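PDB 5MMH: HTH-type transcriptional activator AmpR from Pseudomonas aeruginosa PAO1, which activates expression of the AmpC beta-lactamase gene and regulates proteolysis, quorum sensing and virulence genes, with this effector domain recognising muropeptides derived from the cell wall. Local coordinates for residues G20-V24 against D137-A141; L76-E80 against L203-A207; F79-L83 against E176-Y182; P98-L102 against W118-L124. One frame throughout, in Å; residues are numbered along the deposited sequence.

Contact 1. Residues G20-V24 against D137-A141; sequences GTFTV and DTSLA
Thr21 and Val24 of helix 20-37 face Thr138, Ser139 and Leu140 at the start of helix 139-147, and no direct hydrogen bond joins the two segments. The polar half works through water. Water 1 lies between the segments, 2.9 Å from Thr21 OG1, and accepts the backbone N-H of Ser139 at 2.9 Å from Ser139 N. Water 2 accepts from Thr21 N at 3.0 Å; its approach to Thr138 OG1 is so short that its length is doubtful. Thr138 is the N-cap of its helix: with OG1 swung away from its own backbone N (chi1 170°), the oxygen accepts Leu140 N at 3.2 Å through a bent bond of 139°. Thr21 N and Ser139 N, near the starts of their helices, each donate to one of these two waters. Van der Waals contacts fill the rest. Thr21 OG1 sits 3.5 Å from Ser139 CB, while Val24 and Leu140 reach out tip to tip, Val24 CG2 being 3.7 Å from Leu140 CD2. The second subunit also packs here: its Glu144 on Val24 and its Ala141 on Leu140. Helix N-termini from the two lobes meeting at the interlobe cleft, with ordered water between them, fit the periplasmic-binding-protein fold of LysR effector domains, whose relatives bind their ligands there; muropeptide recognition in this cleft is therefore plausible.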
loop_
_atom_site.group_PDB
_atom_site.type_symbol
_atom_site.label_atom_id
_atom_site.label_comp_id
_atom_site.label_asym_id
_atom_site.label_seq_id
_atom_site.Cartn_x
_atom_site.Cartn_y
_atom_site.Cartn_z
ATOM N N GLY A 20 -4.545 1.978 -4.814
ATOM C CA GLY A 20 -4.670 0.707 -4.120
ATOM C C GLY A 20 -5.733 0.720 -3.044
ATOM O O GLY A 20 -6.533 -0.215 -2.933
ATOM N N THR A 21 -5.785 1.796 -2.268
ATOM C CA THR A 21 -6.781 1.920 -1.204
ATOM C C THR A 21 -8.200 1.810 -1.748
ATOM O O THR A 21 -9.056 1.146 -1.145
ATOM C CB THR A 21 -6.587 3.253 -0.474
ATOM O OG1 THR A 21 -5.275 3.270 0.110
ATOM C CG2 THR A 21 -7.662 3.471 0.626
ATOM N N PHE A 22 -8.463 2.448 -2.890
ATOM C CA PHE A 22 -9.777 2.350 -3.529
ATOM C C PHE A 22 -10.032 0.950 -4.083
ATOM O O PHE A 22 -11.169 0.464 -4.073
ATOM C CB PHE A 22 -9.861 3.393 -4.643
ATOM C CG PHE A 22 -11.183 3.464 -5.352
ATOM C CD1 PHE A 22 -11.446 2.658 -6.449
ATOM C CD2 PHE A 22 -12.124 4.413 -4.984
ATOM C CE1 PHE A 22 -12.659 2.771 -7.143
ATOM C CE2 PHE A 22 -13.328 4.514 -5.662
ATOM C CZ PHE A 22 -13.591 3.693 -6.733
ATOM N N THR A 23 -8.999 0.289 -4.598
ATOM C CA THR A 23 -9.213 -1.021 -5.211
ATOM C C THR A 23 -9.630 -2.061 -4.179
ATOM O O THR A 23 -10.605 -2.795 -4.381
ATOM C CB THR A 23 -7.955 -1.469 -5.948
ATOM O OG1 THR A 23 -7.626 -0.498 -6.936
ATOM C CG2 THR A 23 -8.173 -2.813 -6.638
ATOM N N VAL A 24 -8.906 -2.147 -3.062
ATOM C CA VAL A 24 -9.192 -3.218 -2.110
ATOM C C VAL A 24 -10.293 -2.811 -1.145
ATOM O O VAL A 24 -11.074 -3.660 -0.725
ATOM C CB VAL A 24 -7.934 -3.692 -1.347
ATOM C CG1 VAL A 24 -6.891 -4.189 -2.312
ATOM C CG2 VAL A 24 -7.355 -2.602 -0.504
ATOM N N ASP A 137 2.918 6.686 1.473
ATOM C CA ASP A 137 2.522 6.804 0.080
ATOM C C ASP A 137 1.108 6.294 -0.136
ATOM O O ASP A 137 0.450 6.716 -1.084
ATOM C CB ASP A 137 3.510 6.060 -0.837
ATOM C CG ASP A 137 3.355 4.495 -0.802
ATOM O OD1 ASP A 137 3.344 3.874 0.303
ATOM O OD2 ASP A 137 3.319 3.868 -1.908
ATOM N N THR A 138 0.627 5.411 0.733
ATOM C CA THR A 138 -0.668 4.763 0.577
ATOM C C THR A 138 -1.311 4.637 1.949
ATOM O O THR A 138 -0.634 4.321 2.936
ATOM C CB THR A 138 -0.540 3.359 -0.101
ATOM O OG1 THR A 138 -1.782 2.649 -0.036
ATOM C CG2 THR A 138 0.471 2.525 0.567
ATOM N N SER A 139 -2.622 4.887 1.996
ATOM C CA SER A 139 -3.371 4.749 3.237
ATOM C C SER A 139 -3.359 3.318 3.736
ATOM O O SER A 139 -3.449 3.083 4.947
ATOM C CB SER A 139 -4.820 5.211 3.035
ATOM O OG SER A 139 -4.873 6.596 2.747
ATOM N N LEU A 140 -3.269 2.347 2.826
ATOM C CA LEU A 140 -3.138 0.958 3.262
ATOM C C LEU A 140 -1.932 0.789 4.171
ATOM O O LEU A 140 -2.024 0.151 5.225
ATOM C CB LEU A 140 -3.019 0.035 2.059
ATOM C CG LEU A 140 -4.300 -0.134 1.246
ATOM C CD1 LEU A 140 -3.970 -0.985 0.038
ATOM C CD2 LEU A 140 -5.428 -0.750 2.077
ATOM N N ALA A 141 -0.787 1.360 3.785
ATOM C CA ALA A 141 0.389 1.244 4.637
ATOM C C ALA A 141 0.184 2.018 5.929
ATOM O O ALA A 141 0.601 1.563 7.000
ATOM C CB ALA A 141 1.636 1.744 3.901
HETATM O O HOH W 1 -4.050 5.847 -0.348
HETATM O O HOH W 2 -3.154 3.246 -2.056
#

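Contact 2. Residues L76-E80 against L203-A207; sequences LALFE and LLEMA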
loop_
_atom_site.group_PDB
_atom_site.type_symbol
_atom_site.label_atom_id
_atom_site.label_comp_id
_atom_site.label_asym_id
_atom_site.label_seq_id
_atom_site.Cartn_x
_atom_site.Cartn_y
_atom_site.Cartn_z
ATOM N N LEU A 76 -14.096 12.672 -14.111
ATOM C CA LEU A 76 -15.485 12.573 -13.677
ATOM C C LEU A 76 -15.537 12.228 -12.195
ATOM O O LEU A 76 -14.976 11.209 -11.773
ATOM C CB LEU A 76 -16.241 11.494 -14.457
ATOM C CG LEU A 76 -16.878 11.754 -15.821
ATOM C CD1 LEU A 76 -16.180 12.876 -16.587
ATOM C CD2 LEU A 76 -16.900 10.458 -16.641
ATOM N N ALA A 77 -16.242 13.040 -11.416
ATOM C CA ALA A 77 -16.323 12.787 -9.983
ATOM C C ALA A 77 -17.098 11.510 -9.688
ATOM O O ALA A 77 -18.112 11.217 -10.327
ATOM C CB ALA A 77 -16.986 13.952 -9.277
ATOM N N LEU A 78 -16.606 10.736 -8.720
ATOM C CA LEU A 78 -17.337 9.570 -8.224
ATOM C C LEU A 78 -18.041 9.874 -6.905
ATOM O O LEU A 78 -19.277 9.877 -6.864
ATOM C CB LEU A 78 -16.391 8.360 -8.093
ATOM C CG LEU A 78 -15.673 8.017 -9.409
ATOM C CD1 LEU A 78 -14.484 7.056 -9.234
ATOM C CD2 LEU A 78 -16.681 7.463 -10.407
ATOM N N PHE A 79 -17.285 10.178 -5.845
ATOM C CA PHE A 79 -17.842 10.517 -4.541
ATOM C C PHE A 79 -16.733 11.084 -3.657
ATOM O O PHE A 79 -15.550 10.805 -3.874
ATOM C CB PHE A 79 -18.526 9.300 -3.874
ATOM C CG PHE A 79 -17.662 8.026 -3.807
ATOM C CD1 PHE A 79 -16.775 7.822 -2.768
ATOM C CD2 PHE A 79 -17.799 7.018 -4.752
ATOM C CE1 PHE A 79 -15.997 6.650 -2.689
ATOM C CE2 PHE A 79 -17.035 5.845 -4.684
ATOM C CZ PHE A 79 -16.129 5.659 -3.656
ATOM N N GLU A 80 -17.136 11.898 -2.676
ATOM C CA GLU A 80 -16.236 12.451 -1.665
ATOM C C GLU A 80 -15.659 11.357 -0.773
ATOM O O GLU A 80 -16.302 10.340 -0.493
ATOM C CB GLU A 80 -16.970 13.445 -0.746
ATOM C CG GLU A 80 -17.332 14.799 -1.310
ATOM C CD GLU A 80 -18.144 15.654 -0.319
ATOM O OE1 GLU A 80 -17.557 16.114 0.685
ATOM O OE2 GLU A 80 -19.370 15.855 -0.530
ATOM N N LEU A 203 -19.718 2.030 -13.389
ATOM C CA LEU A 203 -19.013 2.608 -12.244
ATOM C C LEU A 203 -19.758 3.812 -11.680
ATOM O O LEU A 203 -19.765 4.027 -10.458
ATOM C CB LEU A 203 -17.593 3.001 -12.632
ATOM C CG LEU A 203 -16.732 3.661 -11.554
ATOM C CD1 LEU A 203 -16.377 2.675 -10.448
ATOM C CD2 LEU A 203 -15.489 4.234 -12.210
ATOM N N LEU A 204 -20.382 4.611 -12.553
ATOM C CA LEU A 204 -21.168 5.758 -12.089
ATOM C C LEU A 204 -22.401 5.316 -11.308
ATOM O O LEU A 204 -22.755 5.937 -10.304
ATOM C CB LEU A 204 -21.575 6.632 -13.274
ATOM C CG LEU A 204 -20.401 7.420 -13.855
ATOM C CD1 LEU A 204 -20.819 8.229 -15.086
ATOM C CD2 LEU A 204 -19.798 8.338 -12.797
ATOM N N GLU A 205 -23.081 4.269 -11.769
ATOM C CA GLU A 205 -24.190 3.706 -11.002
ATOM C C GLU A 205 -23.737 3.303 -9.600
ATOM O O GLU A 205 -24.340 3.700 -8.597
ATOM C CB GLU A 205 -24.761 2.505 -11.740
ATOM C CG GLU A 205 -25.957 1.868 -11.071
ATOM C CD GLU A 205 -26.526 0.743 -11.914
ATOM O OE1 GLU A 205 -26.499 -0.426 -11.459
ATOM O OE2 GLU A 205 -26.972 1.031 -13.050
ATOM N N MET A 206 -22.668 2.509 -9.514
ATOM C CA MET A 206 -22.152 2.099 -8.211
ATOM C C MET A 206 -21.715 3.303 -7.382
ATOM O O MET A 206 -21.900 3.326 -6.167
ATOM C CB MET A 206 -20.973 1.130 -8.378
ATOM C CG MET A 206 -21.299 -0.206 -9.048
ATOM S SD MET A 206 -22.610 -1.214 -8.301
ATOM C CE MET A 206 -21.952 -1.655 -6.722
ATOM N N ALA A 207 -21.120 4.311 -8.013
ATOM C CA ALA A 207 -20.698 5.470 -7.242
ATOM C C ALA A 207 -21.903 6.217 -6.677
ATOM O O ALA A 207 -21.861 6.688 -5.534
ATOM C CB ALA A 207 -19.834 6.387 -8.105
#
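Ala207 N donates to Leu203 O at 2.8 Å, the helix bond that sets these two residues one turn apart on the flank of helix 194-215 turned to Leu78 and Phe79. No polar bond crosses between the segments; the interface is apolar. Ala207 is its centre, its CB resting 3.7 Å from Leu78 O and 4.0 Å from Leu78 CB. The same methyl lies in the plane of the Phe79 ring, at the edge, 4.0 Å from Phe79 CD2. Holding CG between the backbone N and the carbonyl carbon (chi1 51°) sends this ring toward the helix, where it also meets Ala211 and, from helix 20-37, Phe22 and Trp26. The Leu78 and Leu203 side chains cross at about a right angle and touch through Leu78 CD2 and Leu203 CD2, 3.9 Å apart. Leu204 CD2 comes to Leu78 CD2 at 4.0 Å from the outer side, nearer the solvent. Two successive strand residues can both touch the helix because the backbone is irregular at Leu78 (psi -64°), consistent with a classic beta bulge in which Leu78 and Phe79 stand opposite Tyr182. Strand and helix segments run at 25° to each other, their axes 8.2 Å apart. Such near-parallel stacking of a C-terminal helix against a central mixed sheet is the alpha/beta layering of one lobe of the LysR effector domain.

Contact 3. Residues F79-L83 against E176-Y182; sequences FEAPL and EVSTGSY
Phe79 to Leu83 and Glu176 to Tyr182 run antiparallel side by side as the two chain crossings of the hinge between the lobes of this bilobal effector domain. The pairing is interrupted. At one end Tyr182 N bonds to Phe79 O at 3.0 Å, and Ala81 N meets Gly180 O almost straight (175°) on a lone pair. At the other, Leu83 and Val177 form a single antiparallel bridge, with Leu83 N to Val177 O at 2.8 Å and Val177 N to Leu83 O at 3.1 Å. Between the two, the register slips by one residue and a water accepts Thr179 N at 2.8 Å. Over the slip, Glu80 stretches out its side chain (chi2 176°), and Ser178 OG donates to Glu80 OE1 at 2.9 Å, coming nearly straight on to the carboxylate oxygen. The Pro82 and Glu176 side chains lie side by side, pointing the same way, with Pro82 CB 3.5 Å from Glu176 OE1. Ala81 CB packs 3.5 Å from Tyr182 CE2, and the Phe79 and Tyr182 rings, planes at 61°, approach aslant. Leu83 crosses Thr179 at about a right angle, its CD1 3.6 Å from Thr179 OG1. Glu176 is paired with Arg171, and the hydrogen bond from Ser178 OG would probably help stabilise negative charge on Glu80. Backbone hydrogen bonds at both ends, with a water and the Ser178-Glu80 bond between, tie the two crossings together without one continuous ladder.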
loop_
_atom_site.group_PDB
_atom_site.type_symbol
_atom_site.label_atom_id
_atom_site.label_comp_id
_atom_site.label_asym_id
_atom_site.label_seq_id
_atom_site.Cartn_x
_atom_site.Cartn_y
_atom_site.Cartn_z
ATOM N N PHE A 79 -17.285 10.178 -5.845
ATOM C CA PHE A 79 -17.842 10.517 -4.541
ATOM C C PHE A 79 -16.733 11.084 -3.657
ATOM O O PHE A 79 -15.550 10.805 -3.874
ATOM C CB PHE A 79 -18.526 9.300 -3.874
ATOM C CG PHE A 79 -17.662 8.026 -3.807
ATOM C CD1 PHE A 79 -16.775 7.822 -2.768
ATOM C CD2 PHE A 79 -17.799 7.018 -4.752
ATOM C CE1 PHE A 79 -15.997 6.650 -2.689
ATOM C CE2 PHE A 79 -17.035 5.845 -4.684
ATOM C CZ PHE A 79 -16.129 5.659 -3.656
ATOM N N GLU A 80 -17.136 11.898 -2.676
ATOM C CA GLU A 80 -16.236 12.451 -1.665
ATOM C C GLU A 80 -15.659 11.357 -0.773
ATOM O O GLU A 80 -16.302 10.340 -0.493
ATOM C CB GLU A 80 -16.970 13.445 -0.746
ATOM C CG GLU A 80 -17.332 14.799 -1.310
ATOM C CD GLU A 80 -18.144 15.654 -0.319
ATOM O OE1 GLU A 80 -17.557 16.114 0.685
ATOM O OE2 GLU A 80 -19.370 15.855 -0.530
ATOM N N ALA A 81 -14.452 11.590 -0.272
ATOM C CA ALA A 81 -13.857 10.709 0.734
ATOM C C ALA A 81 -13.359 11.582 1.875
ATOM O O ALA A 81 -12.172 11.929 1.929
ATOM C CB ALA A 81 -12.734 9.850 0.150
ATOM N N PRO A 82 -14.242 11.958 2.802
ATOM C CA PRO A 82 -13.803 12.771 3.935
ATOM C C PRO A 82 -12.839 11.985 4.797
ATOM O O PRO A 82 -12.932 10.761 4.921
ATOM C CB PRO A 82 -15.101 13.074 4.696
ATOM C CG PRO A 82 -16.204 12.664 3.778
ATOM C CD PRO A 82 -15.658 11.578 2.926
ATOM N N LEU A 83 -11.918 12.711 5.403
ATOM C CA LEU A 83 -10.861 12.137 6.221
ATOM C C LEU A 83 -11.248 12.185 7.695
ATOM O O LEU A 83 -11.787 13.189 8.172
ATOM C CB LEU A 83 -9.553 12.900 6.009
ATOM C CG LEU A 83 -8.960 12.884 4.605
ATOM C CD1 LEU A 83 -7.593 13.549 4.591
ATOM C CD2 LEU A 83 -8.858 11.454 4.102
ATOM N N GLU A 176 -14.957 15.095 10.821
ATOM C CA GLU A 176 -14.418 14.829 9.489
ATOM C C GLU A 176 -13.905 16.126 8.884
ATOM O O GLU A 176 -14.231 17.222 9.342
ATOM C CB GLU A 176 -15.469 14.265 8.523
ATOM C CG GLU A 176 -16.167 13.012 8.933
ATOM C CD GLU A 176 -17.181 12.591 7.903
ATOM O OE1 GLU A 176 -17.584 13.455 7.095
ATOM O OE2 GLU A 176 -17.585 11.408 7.898
ATOM N N VAL A 177 -13.145 15.987 7.801
ATOM C CA VAL A 177 -12.793 17.109 6.944
ATOM C C VAL A 177 -12.761 16.614 5.508
ATOM O O VAL A 177 -12.242 15.527 5.220
ATOM C CB VAL A 177 -11.448 17.742 7.352
ATOM C CG1 VAL A 177 -10.305 16.686 7.331
ATOM C CG2 VAL A 177 -11.129 18.911 6.452
ATOM N N SER A 178 -13.314 17.418 4.608
ATOM C CA SER A 178 -13.453 17.081 3.195
ATOM C C SER A 178 -12.301 17.718 2.439
ATOM O O SER A 178 -12.280 18.934 2.247
ATOM C CB SER A 178 -14.789 17.590 2.646
ATOM O OG SER A 178 -15.869 16.727 2.956
ATOM N N THR A 179 -11.341 16.912 2.004
ATOM C CA THR A 179 -10.218 17.455 1.254
ATOM C C THR A 179 -10.175 17.001 -0.197
ATOM O O THR A 179 -9.476 17.630 -0.994
ATOM C CB THR A 179 -8.891 17.076 1.919
ATOM O OG1 THR A 179 -8.713 15.658 1.849
ATOM C CG2 THR A 179 -8.898 17.502 3.371
ATOM N N GLY A 180 -10.895 15.942 -0.556
ATOM C CA GLY A 180 -10.831 15.437 -1.913
ATOM C C GLY A 180 -11.887 14.388 -2.170
ATOM O O GLY A 180 -12.646 14.000 -1.279
ATOM N N SER A 181 -11.924 13.939 -3.424
ATOM C CA SER A 181 -12.863 12.951 -3.913
ATOM C C SER A 181 -12.089 11.914 -4.707
ATOM O O SER A 181 -10.919 12.108 -5.027
ATOM C CB SER A 181 -13.933 13.590 -4.814
ATOM O OG SER A 181 -14.618 14.618 -4.131
ATOM N N TYR A 182 -12.754 10.802 -5.009
ATOM C CA TYR A 182 -12.278 9.860 -6.005
ATOM C C TYR A 182 -12.853 10.242 -7.360
ATOM O O TYR A 182 -14.023 10.629 -7.460
ATOM C CB TYR A 182 -12.664 8.428 -5.622
ATOM C CG TYR A 182 -11.849 7.947 -4.445
ATOM C CD1 TYR A 182 -10.499 7.638 -4.604
ATOM C CD2 TYR A 182 -12.400 7.857 -3.175
ATOM C CE1 TYR A 182 -9.727 7.221 -3.539
ATOM C CE2 TYR A 182 -11.635 7.426 -2.092
ATOM C CZ TYR A 182 -10.295 7.119 -2.286
ATOM O OH TYR A 182 -9.506 6.711 -1.242
HETATM O O HOH W 3 -11.068 14.091 1.729
#

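Contact 4. Residues P98-L102 against W118-L124; sequences PADLL and WFQAAGL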
loop_
_atom_site.group_PDB
_atom_site.type_symbol
_atom_site.label_atom_id
_atom_site.label_comp_id
_atom_site.label_asym_id
_atom_site.label_seq_id
_atom_site.Cartn_x
_atom_site.Cartn_y
_atom_site.Cartn_z
ATOM N N PRO A 98 -9.659 15.523 21.117
ATOM C CA PRO A 98 -8.676 15.661 20.031
ATOM C C PRO A 98 -7.367 16.313 20.463
ATOM O O PRO A 98 -6.355 16.155 19.772
ATOM C CB PRO A 98 -9.408 16.532 19.009
ATOM C CG PRO A 98 -10.859 16.210 19.238
ATOM C CD PRO A 98 -10.994 16.004 20.724
ATOM N N ALA A 99 -7.367 17.043 21.588
ATOM C CA ALA A 99 -6.135 17.673 22.060
ATOM C C ALA A 99 -5.099 16.640 22.494
ATOM O O ALA A 99 -3.891 16.892 22.387
ATOM C CB ALA A 99 -6.444 18.641 23.202
ATOM N N ASP A 100 -5.552 15.471 22.967
ATOM C CA ASP A 100 -4.654 14.369 23.310
ATOM C C ASP A 100 -3.843 13.855 22.123
ATOM O O ASP A 100 -2.881 13.103 22.325
ATOM C CB ASP A 100 -5.453 13.198 23.894
ATOM C CG ASP A 100 -6.088 13.520 25.233
ATOM O OD1 ASP A 100 -7.100 12.872 25.571
ATOM O OD2 ASP A 100 -5.565 14.396 25.956
ATOM N N LEU A 101 -4.217 14.208 20.894
ATOM C CA LEU A 101 -3.582 13.597 19.732
ATOM C C LEU A 101 -2.104 13.946 19.634
ATOM O O LEU A 101 -1.331 13.175 19.055
ATOM C CB LEU A 101 -4.295 14.022 18.456
ATOM C CG LEU A 101 -5.612 13.311 18.190
ATOM C CD1 LEU A 101 -6.335 14.067 17.099
ATOM C CD2 LEU A 101 -5.355 11.874 17.780
ATOM N N LEU A 102 -1.685 15.094 20.178
ATOM C CA LEU A 102 -0.278 15.464 20.046
ATOM C C LEU A 102 0.643 14.644 20.946
ATOM O O LEU A 102 1.867 14.805 20.863
ATOM C CB LEU A 102 -0.090 16.962 20.303
ATOM C CG LEU A 102 -0.627 17.906 19.211
ATOM C CD1 LEU A 102 -0.360 19.353 19.577
ATOM C CD2 LEU A 102 -0.051 17.598 17.827
ATOM N N TRP A 118 -7.808 19.127 9.478
ATOM C CA TRP A 118 -8.690 18.362 10.348
ATOM C C TRP A 118 -8.769 18.975 11.738
ATOM O O TRP A 118 -9.852 19.019 12.333
ATOM C CB TRP A 118 -8.225 16.919 10.449
ATOM C CG TRP A 118 -9.150 16.063 11.278
ATOM C CD1 TRP A 118 -10.198 15.319 10.820
ATOM C CD2 TRP A 118 -9.096 15.846 12.695
ATOM N NE1 TRP A 118 -10.800 14.655 11.856
ATOM C CE2 TRP A 118 -10.142 14.959 13.020
ATOM C CE3 TRP A 118 -8.259 16.307 13.721
ATOM C CZ2 TRP A 118 -10.387 14.535 14.327
ATOM C CZ3 TRP A 118 -8.503 15.882 15.028
ATOM C CH2 TRP A 118 -9.551 15.005 15.315
ATOM N N PHE A 119 -7.632 19.417 12.284
ATOM C CA PHE A 119 -7.650 20.063 13.593
ATOM C C PHE A 119 -8.585 21.269 13.582
ATOM O O PHE A 119 -9.397 21.449 14.496
ATOM C CB PHE A 119 -6.231 20.468 14.009
ATOM C CG PHE A 119 -5.416 19.334 14.598
ATOM C CD1 PHE A 119 -5.988 18.433 15.488
ATOM C CD2 PHE A 119 -4.085 19.159 14.248
ATOM C CE1 PHE A 119 -5.243 17.381 16.024
ATOM C CE2 PHE A 119 -3.330 18.116 14.779
ATOM C CZ PHE A 119 -3.907 17.222 15.668
ATOM N N GLN A 120 -8.495 22.096 12.538
ATOM C CA GLN A 120 -9.453 23.179 12.350
ATOM C C GLN A 120 -10.879 22.672 12.474
ATOM O O GLN A 120 -11.641 23.117 13.335
ATOM C CB GLN A 120 -9.252 23.809 10.985
ATOM C CG GLN A 120 -8.180 24.834 10.914
ATOM C CD GLN A 120 -8.364 25.673 9.683
ATOM O OE1 GLN A 120 -9.329 25.477 8.929
ATOM N NE2 GLN A 120 -7.458 26.614 9.463
ATOM N N ALA A 121 -11.249 21.715 11.623
ATOM C CA ALA A 121 -12.599 21.166 11.666
ATOM C C ALA A 121 -12.987 20.698 13.065
ATOM O O ALA A 121 -14.173 20.696 13.412
ATOM C CB ALA A 121 -12.724 20.020 10.666
ATOM N N ALA A 122 -12.019 20.306 13.883
ATOM C CA ALA A 122 -12.294 19.899 15.257
ATOM C C ALA A 122 -12.323 21.070 16.229
ATOM O O ALA A 122 -12.573 20.857 17.417
ATOM C CB ALA A 122 -11.253 18.879 15.736
ATOM N N GLY A 123 -12.060 22.287 15.763
ATOM C CA GLY A 123 -12.068 23.433 16.648
ATOM C C GLY A 123 -10.791 23.609 17.433
ATOM O O GLY A 123 -10.841 23.935 18.626
ATOM N N LEU A 124 -9.645 23.395 16.801
ATOM C CA LEU A 124 -8.326 23.526 17.397
ATOM C C LEU A 124 -7.444 24.308 16.434
ATOM O O LEU A 124 -7.766 24.428 15.245
ATOM C CB LEU A 124 -7.710 22.146 17.692
ATOM C CG LEU A 124 -8.414 21.241 18.716
ATOM C CD1 LEU A 124 -7.804 19.835 18.746
ATOM C CD2 LEU A 124 -8.371 21.853 20.100
#
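Leu101 sets its CD1 methyl against both aromatic rings, 3.5 Å from Trp118 CZ3 and 3.7 Å from Phe119 CE1. It crosses the indole at about a right angle and the phenyl ring aslant. Next to it Pro98 CB is held from two quarters, by Leu124 CD1 at 3.7 Å and by Trp118 CH2 at 4.0 Å. Leu102 only brushes Phe119. Around this first shell, the indole is set by neighbours in its own segment: Ala122 CB lies 4.1 Å above one face, toward the rim, and Phe119 CD1 meets the edge in plane. Its polar NE1 is bonded to Thr175 O, which helps to fix the turn of the ring. Further out, helix 114-121 ends in a Schellman motif, with Gly123 at positive phi (82°) and Leu124 N bonding back to Phe119 O at 3.0 Å; this reversal brings Leu124 to Pro98. On the other segment the 3-10 bond from Leu101 N to Pro98 O, 3.1 Å, sets both residues on the side turned to the helix. No hydrogen bond crosses between the segments, and Trp118 NE1 is taken by Thr175 O, so the 3-10 turn meets the helix end through apolar packing.

Contacts 2 and 3 share Phe79 and Glu80 on strand 73-86, their centres about 13 Å apart; Leu78 N and Tyr182 O are probably hydrogen-bonded, 2.9 Å apart. Contact 1 touches both through Phe22, whose ring packs on Phe79 and Tyr182. Contact 4 stands in the other lobe, its centre about 24 Å from that of contact 1 and about 30 Å from that of contact 2, yet Trp118 and Ala121 pack on Val177 and Glu176 of contact 3. Along the chain it falls between the segments of each other contact, while those of contact 1 alternate with those of contacts 2 and 3, the chain passing repeatedly between lobes. The hinge thus joins two lobes beside the probable ligand cleft.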